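Local coordinates for protein telomere length regulator taz1 (Schizosaccharomyces pombe, PDB 4ZMI) that binds double-stranded telomeric DNA in fission yeast and regulates telomere length and function, this chain being its helical domain, at residues F77-R82 and L171-L176. Residues are numbered along the deposited sequence; the frame is centred on the assembly and turned at random.
Sequences FFSYIR and LPYTSL. With MG (magnesium ion), chain B.
P172 and F77 meet tip to tip in a CH-pi contact: the proline's CD sits over the centre of the phenyl ring, 3.7 Å from the ring centroid and only 10° off its normal. F77 holds the N-cap position of helix 78-83; chi1 of -69° puts CG anti to the carbonyl carbon, and the ring presents one face to CD. L171 adds a second apolar touch, its CD2 lying 3.9 Å from CE2 of F77, the two side chains crossing at about a right angle. CG of P172, next to CD, also packs 4.0 Å from CD1 of Y80 and lies over one face of the neighbouring Y173 ring, toward the rim. CE2 of Y173 approaches CD1 of Y80, at 4.1 Å. An alanine in place of F77 would probably open a gap beneath CD of P172 and leave L171 CD2 without its aromatic neighbour.

One polar bond crosses the contact. The hydroxyl of Y173 donates to OG of S79 over 2.7 Å, and OG lies at the edge of the tyrosine ring, in its plane. That same OG is hydrogen-bonded to OD1 of D126 on helix 118-130, while OD2 of D126 takes the backbone N of F78. The hydroxyl of Y80 is engaged elsewhere, by the backbone N of W3.

The loop turns its carbonyls to a magnesium ion: L171 O binds at 2.4 Å and Y173 O at 2.5 Å, with a water and L168 as further members of the site. This buried contact sets the N-terminal turn of helix 78-83 against the magnesium-binding loop between helices 163-168 and 176-182, in the helical domain of Taz1, which sequence places in the TRF family although its structure is not a counterpart of human TRF1 or TRF2.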
loop_
_atom_site.group_PDB
_atom_site.type_symbol
_atom_site.label_atom_id
_atom_site.label_comp_id
_atom_site.label_asym_id
_atom_site.label_seq_id
_atom_site.Cartn_x
_atom_site.Cartn_y
_atom_site.Cartn_z
ATOM N N PHE A 77 -5.426 -7.166 0.853
ATOM C CA PHE A 77 -6.517 -6.331 0.393
ATOM C C PHE A 77 -7.775 -6.478 1.200
ATOM O O PHE A 77 -8.527 -7.451 1.043
ATOM C CB PHE A 77 -6.768 -6.588 -1.080
ATOM C CG PHE A 77 -5.661 -6.095 -1.933
ATOM C CD1 PHE A 77 -4.564 -6.892 -2.182
ATOM C CD2 PHE A 77 -5.677 -4.788 -2.414
ATOM C CE1 PHE A 77 -3.520 -6.426 -2.953
ATOM C CE2 PHE A 77 -4.650 -4.301 -3.184
ATOM C CZ PHE A 77 -3.547 -5.118 -3.456
ATOM N N PHE A 78 -8.011 -5.485 2.051
ATOM C CA PHE A 78 -9.161 -5.511 2.932
ATOM C C PHE A 78 -10.467 -5.387 2.167
ATOM O O PHE A 78 -11.483 -5.974 2.558
ATOM C CB PHE A 78 -9.023 -4.473 4.046
ATOM C CG PHE A 78 -7.939 -4.807 5.034
ATOM C CD1 PHE A 78 -6.698 -4.213 4.949
ATOM C CD2 PHE A 78 -8.155 -5.753 6.024
ATOM C CE1 PHE A 78 -5.696 -4.538 5.839
ATOM C CE2 PHE A 78 -7.162 -6.075 6.917
ATOM C CZ PHE A 78 -5.931 -5.469 6.829
ATOM N N SER A 79 -10.445 -4.674 1.051
ATOM C CA SER A 79 -11.642 -4.634 0.223
ATOM C C SER A 79 -11.966 -6.022 -0.318
ATOM O O SER A 79 -13.120 -6.386 -0.429
ATOM C CB SER A 79 -11.491 -3.655 -0.939
ATOM O OG SER A 79 -10.444 -4.038 -1.812
ATOM N N TYR A 80 -10.940 -6.787 -0.659
ATOM C CA TYR A 80 -11.146 -8.110 -1.223
ATOM C C TYR A 80 -11.680 -9.067 -0.150
ATOM O O TYR A 80 -12.679 -9.735 -0.351
ATOM C CB TYR A 80 -9.825 -8.612 -1.784
ATOM C CG TYR A 80 -9.876 -9.938 -2.492
ATOM C CD1 TYR A 80 -9.898 -10.003 -3.872
ATOM C CD2 TYR A 80 -9.847 -11.120 -1.782
ATOM C CE1 TYR A 80 -9.919 -11.203 -4.532
ATOM C CE2 TYR A 80 -9.882 -12.351 -2.435
ATOM C CZ TYR A 80 -9.917 -12.381 -3.807
ATOM O OH TYR A 80 -9.923 -13.578 -4.457
ATOM N N ILE A 81 -11.003 -9.100 0.992
ATOM C CA ILE A 81 -11.399 -9.895 2.136
ATOM C C ILE A 81 -12.811 -9.574 2.614
ATOM O O ILE A 81 -13.549 -10.473 2.989
ATOM C CB ILE A 81 -10.432 -9.680 3.294
ATOM C CG1 ILE A 81 -9.050 -10.217 2.917
ATOM C CG2 ILE A 81 -10.953 -10.351 4.541
ATOM C CD1 ILE A 81 -8.021 -10.027 3.996
ATOM N N ARG A 82 -13.203 -8.304 2.593
ATOM C CA ARG A 82 -14.560 -7.956 3.012
ATOM C C ARG A 82 -15.586 -8.393 1.979
ATOM O O ARG A 82 -16.700 -8.792 2.323
ATOM C CB ARG A 82 -14.702 -6.459 3.269
ATOM C CG ARG A 82 -16.130 -6.034 3.625
ATOM C CD ARG A 82 -16.264 -4.519 3.757
ATOM N NE ARG A 82 -15.000 -3.927 4.154
ATOM C CZ ARG A 82 -14.212 -3.254 3.326
ATOM N NH1 ARG A 82 -14.577 -3.072 2.065
ATOM N NH2 ARG A 82 -13.066 -2.762 3.764
ATOM N N LEU A 171 -4.194 -3.760 -8.342
ATOM C CA LEU A 171 -5.390 -4.252 -7.650
ATOM C C LEU A 171 -5.760 -5.654 -8.139
ATOM O O LEU A 171 -5.563 -5.981 -9.324
ATOM C CB LEU A 171 -6.581 -3.316 -7.852
ATOM C CG LEU A 171 -6.445 -1.903 -7.271
ATOM C CD1 LEU A 171 -7.614 -1.097 -7.723
ATOM C CD2 LEU A 171 -6.429 -1.962 -5.761
ATOM N N PRO A 172 -6.307 -6.491 -7.233
ATOM C CA PRO A 172 -6.709 -7.852 -7.611
ATOM C C PRO A 172 -8.099 -7.780 -8.230
ATOM O O PRO A 172 -8.964 -8.622 -8.001
ATOM C CB PRO A 172 -6.715 -8.597 -6.272
ATOM C CG PRO A 172 -7.111 -7.524 -5.283
ATOM C CD PRO A 172 -6.496 -6.240 -5.792
ATOM N N TYR A 173 -8.306 -6.725 -9.003
ATOM C CA TYR A 173 -9.524 -6.555 -9.760
ATOM C C TYR A 173 -9.158 -6.324 -11.216
ATOM O O TYR A 173 -8.038 -5.880 -11.532
ATOM C CB TYR A 173 -10.329 -5.398 -9.185
ATOM C CG TYR A 173 -10.521 -5.538 -7.698
ATOM C CD1 TYR A 173 -9.927 -4.644 -6.802
ATOM C CD2 TYR A 173 -11.278 -6.590 -7.180
ATOM C CE1 TYR A 173 -10.096 -4.783 -5.422
ATOM C CE2 TYR A 173 -11.456 -6.740 -5.805
ATOM C CZ TYR A 173 -10.861 -5.848 -4.932
ATOM O OH TYR A 173 -11.053 -6.028 -3.576
ATOM N N THR A 174 -10.114 -6.636 -12.085
ATOM C CA THR A 174 -9.890 -6.768 -13.511
ATOM C C THR A 174 -10.377 -5.582 -14.334
ATOM O O THR A 174 -9.969 -5.421 -15.483
ATOM C CB THR A 174 -10.585 -8.046 -14.048
ATOM O OG1 THR A 174 -11.981 -7.999 -13.738
ATOM C CG2 THR A 174 -9.992 -9.266 -13.392
ATOM N N SER A 175 -11.253 -4.756 -13.769
ATOM C CA SER A 175 -11.736 -3.611 -14.523
ATOM C C SER A 175 -12.183 -2.496 -13.598
ATOM O O SER A 175 -12.448 -2.731 -12.418
ATOM C CB SER A 175 -12.908 -4.030 -15.396
ATOM O OG SER A 175 -14.048 -4.207 -14.565
ATOM N N LEU A 176 -12.264 -1.278 -14.131
ATOM C CA LEU A 176 -12.762 -0.147 -13.356
ATOM C C LEU A 176 -14.209 -0.364 -12.902
ATOM O O LEU A 176 -14.587 0.029 -11.803
ATOM C CB LEU A 176 -12.644 1.154 -14.152
ATOM C CG LEU A 176 -11.201 1.600 -14.348
ATOM C CD1 LEU A 176 -11.136 2.980 -14.994
ATOM C CD2 LEU A 176 -10.436 1.587 -13.015
HETATM MG MG MG B . -5.617 -6.193 -11.742
HETATM O O HOH W 1 -5.867 -5.433 -14.019
#